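Local coordinates for protein LbaCas13a H328A (C2c2) (PDB 5WLH) that binds a precursor CRISPR RNA and, as a Cas13a nuclease, probably matures it and uses it as a guide to find and cut target RNA, at residues 89-94 against 167-172; 1073-1078 against 1091-1096; 1307-1312 against 1320-1325. All coordinates share one frame; numbering follows the deposited sequence.

Contact 1: 89-94 against 167-172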
loop_
_atom_site.group_PDB
_atom_site.type_symbol
_atom_site.label_atom_id
_atom_site.label_comp_id
_atom_site.label_asym_id
_atom_site.label_seq_id
_atom_site.Cartn_x
_atom_site.Cartn_y
_atom_site.Cartn_z
ATOM N N SER A 89 20.264 -23.734 -24.946
ATOM C CA SER A 89 18.828 -23.840 -25.184
ATOM C C SER A 89 18.506 -24.955 -26.167
ATOM O O SER A 89 17.464 -25.609 -26.042
ATOM C CB SER A 89 18.277 -22.510 -25.694
ATOM O OG SER A 89 16.860 -22.543 -25.758
ATOM N N GLU A 90 19.386 -25.190 -27.142
ATOM C CA GLU A 90 19.144 -26.242 -28.125
ATOM C C GLU A 90 19.313 -27.624 -27.507
ATOM O O GLU A 90 18.550 -28.546 -27.820
ATOM C CB GLU A 90 20.082 -26.066 -29.322
ATOM C CG GLU A 90 19.593 -26.726 -30.602
ATOM C CD GLU A 90 18.500 -25.929 -31.294
ATOM O OE1 GLU A 90 17.825 -26.493 -32.184
ATOM O OE2 GLU A 90 18.310 -24.745 -30.944
ATOM N N ILE A 91 20.306 -27.783 -26.627
ATOM C CA ILE A 91 20.501 -29.057 -25.938
ATOM C C ILE A 91 19.273 -29.401 -25.106
ATOM O O ILE A 91 18.774 -30.533 -25.136
ATOM C CB ILE A 91 21.775 -29.008 -25.074
ATOM C CG1 ILE A 91 23.012 -28.929 -25.963
ATOM C CG2 ILE A 91 21.864 -30.235 -24.178
ATOM C CD1 ILE A 91 23.107 -30.067 -26.958
ATOM N N VAL A 92 18.759 -28.419 -24.361
ATOM C CA VAL A 92 17.578 -28.643 -23.532
ATOM C C VAL A 92 16.397 -29.078 -24.393
ATOM O O VAL A 92 15.690 -30.039 -24.071
ATOM C CB VAL A 92 17.252 -27.378 -22.719
ATOM C CG1 VAL A 92 15.811 -27.401 -22.254
ATOM C CG2 VAL A 92 18.195 -27.255 -21.537
ATOM N N LYS A 93 16.180 -28.389 -25.516
ATOM C CA LYS A 93 15.016 -28.678 -26.346
ATOM C C LYS A 93 15.075 -30.083 -26.923
ATOM O O LYS A 93 14.055 -30.778 -26.982
ATOM C CB LYS A 93 14.890 -27.633 -27.454
ATOM C CG LYS A 93 14.376 -26.283 -26.954
ATOM C CD LYS A 93 12.976 -26.410 -26.355
ATOM C CE LYS A 93 12.997 -26.461 -24.827
ATOM N NZ LYS A 93 11.802 -27.155 -24.258
ATOM N N LYS A 94 16.261 -30.529 -27.337
ATOM C CA LYS A 94 16.392 -31.882 -27.867
ATOM C C LYS A 94 16.129 -32.925 -26.787
ATOM O O LYS A 94 15.519 -33.967 -27.056
ATOM C CB LYS A 94 17.778 -32.073 -28.481
ATOM C CG LYS A 94 18.007 -31.253 -29.743
ATOM C CD LYS A 94 19.482 -31.171 -30.103
ATOM C CE LYS A 94 19.680 -30.792 -31.568
ATOM N NZ LYS A 94 19.414 -31.933 -32.497
ATOM N N ASN A 167 19.365 -39.540 -27.042
ATOM C CA ASN A 167 18.754 -40.016 -28.280
ATOM C C ASN A 167 18.521 -38.887 -29.280
ATOM O O ASN A 167 18.480 -39.136 -30.490
ATOM C CB ASN A 167 17.439 -40.732 -27.967
ATOM C CG ASN A 167 16.882 -41.477 -29.163
ATOM O OD1 ASN A 167 15.962 -41.000 -29.829
ATOM N ND2 ASN A 167 17.431 -42.656 -29.440
ATOM N N ASN A 168 18.363 -37.650 -28.810
ATOM C CA ASN A 168 18.174 -36.504 -29.691
ATOM C C ASN A 168 19.379 -35.573 -29.713
ATOM O O ASN A 168 19.298 -34.487 -30.294
ATOM C CB ASN A 168 16.929 -35.712 -29.289
ATOM C CG ASN A 168 15.668 -36.552 -29.308
ATOM O OD1 ASN A 168 15.650 -37.655 -29.850
ATOM N ND2 ASN A 168 14.602 -36.031 -28.706
ATOM N N ILE A 169 20.488 -35.962 -29.089
ATOM C CA ILE A 169 21.669 -35.116 -28.975
ATOM C C ILE A 169 22.774 -35.711 -29.829
ATOM O O ILE A 169 23.121 -36.889 -29.677
ATOM C CB ILE A 169 22.131 -34.975 -27.516
ATOM C CG1 ILE A 169 21.004 -34.418 -26.643
ATOM C CG2 ILE A 169 23.366 -34.089 -27.440
ATOM C CD1 ILE A 169 20.828 -32.917 -26.745
ATOM N N ASP A 170 23.327 -34.901 -30.726
ATOM C CA ASP A 170 24.481 -35.274 -31.535
ATOM C C ASP A 170 25.550 -34.198 -31.434
ATOM O O ASP A 170 26.142 -33.769 -32.426
ATOM C CB ASP A 170 24.080 -35.521 -32.986
ATOM C CG ASP A 170 23.622 -36.947 -33.226
ATOM O OD1 ASP A 170 24.314 -37.881 -32.765
ATOM O OD2 ASP A 170 22.568 -37.137 -33.868
ATOM N N ASN A 171 25.806 -33.749 -30.209
ATOM C CA ASN A 171 26.788 -32.715 -29.935
ATOM C C ASN A 171 27.728 -33.186 -28.834
ATOM O O ASN A 171 27.419 -34.103 -28.069
ATOM C CB ASN A 171 26.115 -31.396 -29.525
ATOM C CG ASN A 171 24.955 -31.024 -30.433
ATOM O OD1 ASN A 171 23.810 -31.409 -30.191
ATOM N ND2 ASN A 171 25.249 -30.272 -31.489
ATOM N N LYS A 172 28.893 -32.551 -28.775
ATOM C CA LYS A 172 29.854 -32.786 -27.706
ATOM C C LYS A 172 29.613 -31.740 -26.625
ATOM O O LYS A 172 29.882 -30.551 -26.831
ATOM C CB LYS A 172 31.284 -32.721 -28.238
ATOM C CG LYS A 172 32.255 -33.672 -27.551
ATOM C CD LYS A 172 31.806 -35.118 -27.692
ATOM C CE LYS A 172 32.973 -36.080 -27.542
ATOM N NZ LYS A 172 32.588 -37.478 -27.894
#

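Contact 2: 1073-1078 against 1091-1096. With nucleotides of chain B.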
loop_
_atom_site.group_PDB
_atom_site.type_symbol
_atom_site.label_atom_id
_atom_site.label_comp_id
_atom_site.label_asym_id
_atom_site.label_seq_id
_atom_site.Cartn_x
_atom_site.Cartn_y
_atom_site.Cartn_z
ATOM N N LYS A 1073 5.645 26.178 -33.221
ATOM C CA LYS A 1073 5.716 26.346 -34.672
ATOM C C LYS A 1073 6.025 25.027 -35.364
ATOM O O LYS A 1073 5.303 24.606 -36.276
ATOM C CB LYS A 1073 6.781 27.391 -35.035
ATOM C CG LYS A 1073 6.233 28.750 -35.483
ATOM C CD LYS A 1073 7.350 29.715 -35.885
ATOM C CE LYS A 1073 8.146 30.189 -34.665
ATOM N NZ LYS A 1073 7.353 31.042 -33.731
ATOM N N GLU A 1074 7.093 24.350 -34.927
ATOM C CA GLU A 1074 7.566 23.153 -35.615
ATOM C C GLU A 1074 6.564 22.005 -35.568
ATOM O O GLU A 1074 6.674 21.076 -36.376
ATOM C CB GLU A 1074 8.902 22.708 -35.019
ATOM C CG GLU A 1074 9.730 21.811 -35.935
ATOM C CD GLU A 1074 10.497 22.590 -36.992
ATOM O OE1 GLU A 1074 11.484 22.047 -37.531
ATOM O OE2 GLU A 1074 10.120 23.748 -37.287
ATOM N N THR A 1075 5.595 22.040 -34.653
ATOM C CA THR A 1075 4.594 20.987 -34.554
ATOM C C THR A 1075 3.213 21.428 -35.014
ATOM O O THR A 1075 2.296 20.600 -35.045
ATOM C CB THR A 1075 4.508 20.467 -33.112
ATOM O OG1 THR A 1075 4.072 21.522 -32.247
ATOM C CG2 THR A 1075 5.865 19.958 -32.642
ATOM N N SER A 1076 3.043 22.699 -35.396
ATOM C CA SER A 1076 1.724 23.285 -35.625
ATOM C C SER A 1076 0.957 22.651 -36.781
ATOM O O SER A 1076 -0.256 22.870 -36.881
ATOM C CB SER A 1076 1.860 24.786 -35.879
ATOM O OG SER A 1076 2.822 25.038 -36.887
ATOM N N GLN A 1077 1.616 21.877 -37.642
ATOM C CA GLN A 1077 0.990 21.356 -38.849
ATOM C C GLN A 1077 0.563 19.896 -38.736
ATOM O O GLN A 1077 -0.156 19.411 -39.616
ATOM C CB GLN A 1077 1.940 21.524 -40.046
ATOM C CG GLN A 1077 3.309 20.868 -39.874
ATOM C CD GLN A 1077 4.268 21.686 -39.019
ATOM O OE1 GLN A 1077 3.856 22.561 -38.256
ATOM N NE2 GLN A 1077 5.558 21.396 -39.146
ATOM N N TYR A 1078 0.976 19.188 -37.681
ATOM C CA TYR A 1078 0.576 17.798 -37.497
ATOM C C TYR A 1078 0.204 17.508 -36.044
ATOM O O TYR A 1078 0.369 16.378 -35.572
ATOM C CB TYR A 1078 1.683 16.840 -37.960
ATOM C CG TYR A 1078 3.068 17.170 -37.431
ATOM C CD1 TYR A 1078 3.428 16.857 -36.124
ATOM C CD2 TYR A 1078 4.019 17.780 -38.240
ATOM C CE1 TYR A 1078 4.690 17.150 -35.635
ATOM C CE2 TYR A 1078 5.289 18.078 -37.758
ATOM C CZ TYR A 1078 5.615 17.759 -36.454
ATOM O OH TYR A 1078 6.867 18.047 -35.956
ATOM N N LYS A 1091 9.035 12.725 -31.357
ATOM C CA LYS A 1091 9.946 13.302 -30.371
ATOM C C LYS A 1091 9.752 14.805 -30.226
ATOM O O LYS A 1091 9.913 15.349 -29.127
ATOM C CB LYS A 1091 11.399 12.997 -30.749
ATOM C CG LYS A 1091 11.751 11.519 -30.812
ATOM C CD LYS A 1091 13.210 11.325 -31.209
ATOM C CE LYS A 1091 13.359 10.270 -32.300
ATOM N NZ LYS A 1091 14.243 9.136 -31.892
ATOM N N ASN A 1092 9.415 15.499 -31.314
ATOM C CA ASN A 1092 9.187 16.936 -31.203
ATOM C C ASN A 1092 7.868 17.234 -30.504
ATOM O O ASN A 1092 7.756 18.221 -29.767
ATOM C CB ASN A 1092 9.218 17.583 -32.587
ATOM C CG ASN A 1092 10.590 18.111 -32.945
ATOM O OD1 ASN A 1092 11.408 18.383 -32.065
ATOM N ND2 ASN A 1092 10.852 18.260 -34.240
ATOM N N ILE A 1093 6.853 16.408 -30.745
ATOM C CA ILE A 1093 5.593 16.565 -30.035
ATOM C C ILE A 1093 5.817 16.400 -28.538
ATOM O O ILE A 1093 5.336 17.202 -27.730
ATOM C CB ILE A 1093 4.546 15.572 -30.570
ATOM C CG1 ILE A 1093 4.042 16.036 -31.937
ATOM C CG2 ILE A 1093 3.381 15.425 -29.602
ATOM C CD1 ILE A 1093 3.136 17.253 -31.860
ATOM N N LYS A 1094 6.576 15.366 -28.155
ATOM C CA LYS A 1094 6.887 15.146 -26.745
ATOM C C LYS A 1094 7.628 16.338 -26.156
ATOM O O LYS A 1094 7.321 16.780 -25.043
ATOM C CB LYS A 1094 7.709 13.868 -26.576
ATOM C CG LYS A 1094 7.987 13.487 -25.119
ATOM C CD LYS A 1094 6.711 13.004 -24.437
ATOM C CE LYS A 1094 7.009 12.315 -23.106
ATOM N NZ LYS A 1094 7.543 13.260 -22.087
ATOM N N LYS A 1095 8.602 16.878 -26.896
ATOM C CA LYS A 1095 9.331 18.047 -26.418
ATOM C C LYS A 1095 8.406 19.244 -26.254
ATOM O O LYS A 1095 8.523 19.996 -25.280
ATOM C CB LYS A 1095 10.479 18.386 -27.375
ATOM C CG LYS A 1095 11.678 17.463 -27.272
ATOM C CD LYS A 1095 12.791 17.908 -28.220
ATOM C CE LYS A 1095 14.007 16.997 -28.125
ATOM N NZ LYS A 1095 15.250 17.669 -28.619
ATOM N N PHE A 1096 7.476 19.443 -27.195
ATOM C CA PHE A 1096 6.542 20.552 -27.037
ATOM C C PHE A 1096 5.677 20.359 -25.802
ATOM O O PHE A 1096 5.467 21.294 -25.022
ATOM C CB PHE A 1096 5.628 20.708 -28.244
ATOM C CG PHE A 1096 4.536 21.709 -28.000
ATOM C CD1 PHE A 1096 4.834 23.057 -27.956
ATOM C CD2 PHE A 1096 3.237 21.306 -27.739
ATOM C CE1 PHE A 1096 3.851 23.992 -27.714
ATOM C CE2 PHE A 1096 2.248 22.240 -27.479
ATOM C CZ PHE A 1096 2.555 23.584 -27.475
ATOM P P A B 38 -4.202 21.474 -23.258
ATOM O OP1 A B 38 -3.441 22.398 -22.374
ATOM O OP2 A B 38 -4.199 21.756 -24.725
ATOM O "O5'" A B 38 -3.679 19.982 -23.129
ATOM C "C5'" A B 38 -4.385 18.912 -23.747
ATOM C "C4'" A B 38 -3.445 17.928 -24.396
ATOM O "O4'" A B 38 -3.080 18.400 -25.720
ATOM C "C3'" A B 38 -2.129 17.693 -23.653
ATOM O "O3'" A B 38 -1.725 16.346 -23.845
ATOM C "C2'" A B 38 -1.153 18.587 -24.400
ATOM O "O2'" A B 38 0.195 18.179 -24.300
ATOM C "C1'" A B 38 -1.671 18.455 -25.827
ATOM N N9 A B 38 -1.301 19.560 -26.710
ATOM C C8 A B 38 -1.555 20.900 -26.574
ATOM N N7 A B 38 -1.072 21.624 -27.555
ATOM C C5 A B 38 -0.468 20.693 -28.391
ATOM C C6 A B 38 0.227 20.816 -29.606
ATOM N N6 A B 38 0.432 21.983 -30.213
ATOM N N1 A B 38 0.711 19.693 -30.175
ATOM C C2 A B 38 0.505 18.520 -29.562
ATOM N N3 A B 38 -0.129 18.278 -28.417
ATOM C C4 A B 38 -0.597 19.419 -27.882
#

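Contact 3: 1307-1312 against 1320-1325. With nucleotides of chain B.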
loop_
_atom_site.group_PDB
_atom_site.type_symbol
_atom_site.label_atom_id
_atom_site.label_comp_id
_atom_site.label_asym_id
_atom_site.label_seq_id
_atom_site.Cartn_x
_atom_site.Cartn_y
_atom_site.Cartn_z
ATOM N N LYS A 1307 23.511 9.258 10.271
ATOM C CA LYS A 1307 23.568 9.518 11.698
ATOM C C LYS A 1307 22.157 9.643 12.235
ATOM O O LYS A 1307 21.246 10.078 11.531
ATOM C CB LYS A 1307 24.334 10.819 12.020
ATOM C CG LYS A 1307 25.764 10.871 11.495
ATOM C CD LYS A 1307 26.639 9.880 12.236
ATOM C CE LYS A 1307 28.055 9.841 11.676
ATOM N NZ LYS A 1307 28.738 8.583 12.080
ATOM N N LYS A 1308 21.995 9.296 13.504
ATOM C CA LYS A 1308 20.738 9.528 14.192
ATOM C C LYS A 1308 21.041 9.807 15.654
ATOM O O LYS A 1308 22.044 9.332 16.192
ATOM C CB LYS A 1308 19.795 8.328 14.066
ATOM C CG LYS A 1308 20.317 7.067 14.714
ATOM C CD LYS A 1308 19.243 5.962 14.710
ATOM C CE LYS A 1308 19.829 4.632 15.127
ATOM N NZ LYS A 1308 18.806 3.552 15.301
ATOM N N MET A 1309 20.160 10.566 16.286
ATOM C CA MET A 1309 20.271 10.802 17.713
ATOM C C MET A 1309 19.503 9.743 18.495
ATOM O O MET A 1309 18.487 9.207 18.035
ATOM C CB MET A 1309 19.754 12.195 18.075
ATOM C CG MET A 1309 20.488 13.308 17.370
ATOM S SD MET A 1309 22.257 13.198 17.643
ATOM C CE MET A 1309 22.311 13.311 19.427
ATOM N N ILE A 1310 20.025 9.430 19.678
ATOM C CA ILE A 1310 19.359 8.607 20.677
ATOM C C ILE A 1310 19.062 9.521 21.848
ATOM O O ILE A 1310 19.994 10.049 22.466
ATOM C CB ILE A 1310 20.239 7.433 21.125
ATOM C CG1 ILE A 1310 20.781 6.665 19.918
ATOM C CG2 ILE A 1310 19.465 6.518 22.074
ATOM C CD1 ILE A 1310 19.710 5.982 19.098
ATOM N N GLY A 1311 17.785 9.717 22.152
ATOM C CA GLY A 1311 17.392 10.676 23.163
ATOM C C GLY A 1311 17.134 12.052 22.570
ATOM O O GLY A 1311 17.572 12.383 21.471
ATOM N N ILE A 1312 16.399 12.865 23.326
ATOM C CA ILE A 1312 16.042 14.220 22.920
ATOM C C ILE A 1312 16.476 15.180 24.019
ATOM O O ILE A 1312 16.107 14.998 25.185
ATOM C CB ILE A 1312 14.533 14.360 22.650
ATOM C CG1 ILE A 1312 14.098 13.409 21.540
ATOM C CG2 ILE A 1312 14.195 15.793 22.264
ATOM C CD1 ILE A 1312 14.562 13.850 20.182
ATOM N N ALA A 1320 21.309 13.417 24.742
ATOM C CA ALA A 1320 21.212 12.844 23.406
ATOM C C ALA A 1320 22.606 12.501 22.887
ATOM O O ALA A 1320 23.495 13.358 22.864
ATOM C CB ALA A 1320 20.504 13.812 22.462
ATOM N N LYS A 1321 22.794 11.248 22.483
ATOM C CA LYS A 1321 24.019 10.779 21.855
ATOM C C LYS A 1321 23.737 10.395 20.405
ATOM O O LYS A 1321 22.624 9.986 20.056
ATOM C CB LYS A 1321 24.604 9.580 22.607
ATOM C CG LYS A 1321 24.906 9.838 24.089
ATOM C CD LYS A 1321 26.349 10.284 24.315
ATOM C CE LYS A 1321 26.871 9.811 25.672
ATOM N NZ LYS A 1321 27.935 10.699 26.233
ATOM N N GLU A 1322 24.751 10.542 19.561
ATOM C CA GLU A 1322 24.631 10.284 18.132
ATOM C C GLU A 1322 25.192 8.913 17.779
ATOM O O GLU A 1322 26.152 8.438 18.388
ATOM C CB GLU A 1322 25.360 11.364 17.331
ATOM C CG GLU A 1322 24.951 11.436 15.872
ATOM C CD GLU A 1322 25.833 12.370 15.072
ATOM O OE1 GLU A 1322 27.071 12.179 15.091
ATOM O OE2 GLU A 1322 25.283 13.288 14.423
ATOM N N LYS A 1323 24.593 8.277 16.775
ATOM C CA LYS A 1323 25.087 6.980 16.348
ATOM C C LYS A 1323 24.754 6.781 14.876
ATOM O O LYS A 1323 24.085 7.610 14.258
ATOM C CB LYS A 1323 24.533 5.862 17.235
ATOM C CG LYS A 1323 23.135 5.399 16.887
ATOM C CD LYS A 1323 22.798 4.099 17.616
ATOM C CE LYS A 1323 23.307 2.889 16.863
ATOM N NZ LYS A 1323 22.945 1.620 17.539
ATOM N N GLU A 1324 25.261 5.688 14.313
ATOM C CA GLU A 1324 25.029 5.411 12.900
ATOM C C GLU A 1324 23.558 5.059 12.651
ATOM O O GLU A 1324 22.862 4.547 13.527
ATOM C CB GLU A 1324 25.934 4.284 12.423
ATOM C CG GLU A 1324 27.405 4.531 12.713
ATOM C CD GLU A 1324 28.274 4.331 11.499
ATOM O OE1 GLU A 1324 28.981 3.300 11.443
ATOM O OE2 GLU A 1324 28.243 5.202 10.597
ATOM N N CYS A 1325 23.088 5.362 11.443
ATOM C CA CYS A 1325 21.691 5.174 11.066
ATOM C C CYS A 1325 21.664 4.700 9.624
ATOM O O CYS A 1325 22.532 5.082 8.838
ATOM C CB CYS A 1325 20.906 6.492 11.188
ATOM S SG CYS A 1325 19.128 6.415 10.734
ATOM P P A B 3 22.110 -2.990 17.430
ATOM O OP1 A B 3 21.648 -4.018 16.459
ATOM O OP2 A B 3 23.384 -3.170 18.172
ATOM O "O5'" A B 3 22.246 -1.574 16.732
ATOM C "C5'" A B 3 22.491 -1.484 15.361
ATOM C "C4'" A B 3 21.607 -0.446 14.741
ATOM O "O4'" A B 3 22.335 0.808 14.698
ATOM C "C3'" A B 3 21.260 -0.754 13.295
ATOM O "O3'" A B 3 20.079 -1.530 13.191
ATOM C "C2'" A B 3 21.181 0.614 12.654
ATOM O "O2'" A B 3 19.955 1.242 12.996
ATOM C "C1'" A B 3 22.297 1.341 13.404
ATOM N N9 A B 3 23.628 1.107 12.817
ATOM C C8 A B 3 24.707 0.496 13.435
ATOM N N7 A B 3 25.784 0.446 12.685
ATOM C C5 A B 3 25.384 1.059 11.500
ATOM C C6 A B 3 26.066 1.344 10.304
ATOM N N6 A B 3 27.339 0.993 10.100
ATOM N N1 A B 3 25.396 1.983 9.314
ATOM C C2 A B 3 24.117 2.320 9.533
ATOM N N3 A B 3 23.375 2.109 10.620
ATOM C C4 A B 3 24.069 1.475 11.572
HETATM O O HOH W 1 20.029 1.712 17.354
#

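Contact 1: 89-94 against 167-172
Lys-94, near the C-terminal end of helix 83-96, lies against Asn-168 and Ile-169, in the loop that links helix 158-166 to helix 175-185. Asn-168 turns its side chain to the helix, and its ND2 donates to Lys-94 O at 2.8 Å, in the plane of that carbonyl. The same ND2 also bonds Arg-98 O, just past the helix end; an asparagine suits this place because one short amide can offer two N-H groups to neighbouring carbonyls.

The lysine chain runs over the backbone of Asn-168. Its CB and CD lie 3.4 and 3.3 Å from Asn-168 O, and a bend at the last torsion (chi4 -76°) turns NZ back for a weak hydrogen bond of 3.4 Å to that oxygen. Ile-169 supplies the apolar part. Its CD1 comes up between residues one helical turn apart, 3.6 Å from Lys-94 CB, 3.7 Å from Ile-91 CD1 and 3.5 Å from Ile-91 O. The two isoleucines cross at about a right angle, while Asn-171 OD1 borders the end of Ile-91. Ile-181 of helix 175-185 packs on Ile-91, so helix 83-96 touches the following helix as well as the loop.

The chemistry divides in two: a carbonyl near the helix end is satisfied by a side-chain amide, and the CD1 methyl of Ile-169 is shielded by the aliphatic part of a lysine whose amine stays at the margin.

Contact 2: 1073-1078 against 1091-1096
Thr-1075 and Ile-1093 bring the backbones closest, CA to CA 6.4 Å, at the type I turn from Thr-1075 to Tyr-1078, which lies beside helix 1087-1103. No hydrogen bond crosses; side chains do the work. Ile-1093 reaches out with CD1, 3.7 Å from Thr-1075 CB, while its CG1 meets the edge of the Tyr-1078 ring at CE1 (3.9 Å), the two side chains sliding past each other in opposite directions. Threonine fits because its two branches divide the labour: with chi1 at 63°, OG1 lies between backbone N and carbonyl carbon and bonds back to Leu-1071 O and Lys-1072 O, whereas CG2 faces Asn-1092, 4.1 Å from its CB.

Ile-1093 and Phe-1096 also meet the RNA. Phe-1096, CG anti to its backbone N (chi1 171°), presents its ring edge to the base of A38 of chain B, CE2 lying above the base plane just outside the C5-C6 bond, 3.3 Å from C5. Ile-1093 CD1 closes the far rim of that base, 3.7 Å from C2. Tyr-1068 meets the Phe-1096 ring, the planes about 25° apart. What results is a packing of two consecutive helices, 1062-1075 and 1087-1103, whose side chains form part of an adenine-contacting site for the bound pre-crRNA.

Contact 3: 1307-1312 against 1320-1325
Lys-1308 and Lys-1323 form a hydrogen-bonded pair in the antiparallel hairpin of strands 1297-1310 and 1321-1330, and here the packing is tight. Each donates its N-H to the other's carbonyl at 2.8 Å; at the next such pair, Ile-1310 N reaches Lys-1321 O at 2.7 Å, almost straight at the hydrogen (164°). On the face that carries these lysines their chains lie side by side, pointing the same way, with Lys-1308 CE 3.8 Å from Lys-1323 CG. Ile-1310 CD1 touches Lys-1323 CD, and Cys-1325, small enough to fit, sets CB 3.6 Å from Lys-1308 CB. Gly-1311, just after the strand, has a positive phi of 91°, where a CB would jam against the preceding carbonyl oxygen.

The face of Met-1309 and Glu-1322 is looser. Met-1309, bent twice, folds its CE to 3.6 Å from Ala-1320 CB and passes SD by the base of Glu-1322, which lies across Lys-1307. At the exposed, diverging end of the hairpin, Lys-1307 NZ makes a long salt bridge of 3.7 Å to Glu-1324 OE2.

Chemically, the lysine pair is consistent with a role in holding RNA. Both reach the ribose of A3 of chain B weakly, Lys-1323 NZ at O4' (3.0 Å) and Lys-1308 NZ at O2', the latter also held by Glu-1238 and Asp-1271; a water joins the two amines. Glu-1324 CB packs against the adenine, its OE1 near N6.

Overall arrangement
The three contacts follow one another along the chain without overlap and lie far apart: centres are about 54 Å apart for contacts 1 and 2, 62 Å for contacts 1 and 3, and 54 Å for contacts 2 and 3. Contact 1 belongs to an all-helical part near the N-terminus, and its nearest atom is about 20 Å from the RNA. Contacts 2 and 3 are linked through a four-stranded antiparallel sheet: contact 3 joins its strands 1297-1310 and 1321-1330, while Lys-1094 of contact 2 packs on strands 1336-1344 and 1349-1353. Both touch chain B, at A38 and A3, so the C-terminal region engages widely separated nucleotides of the one guide.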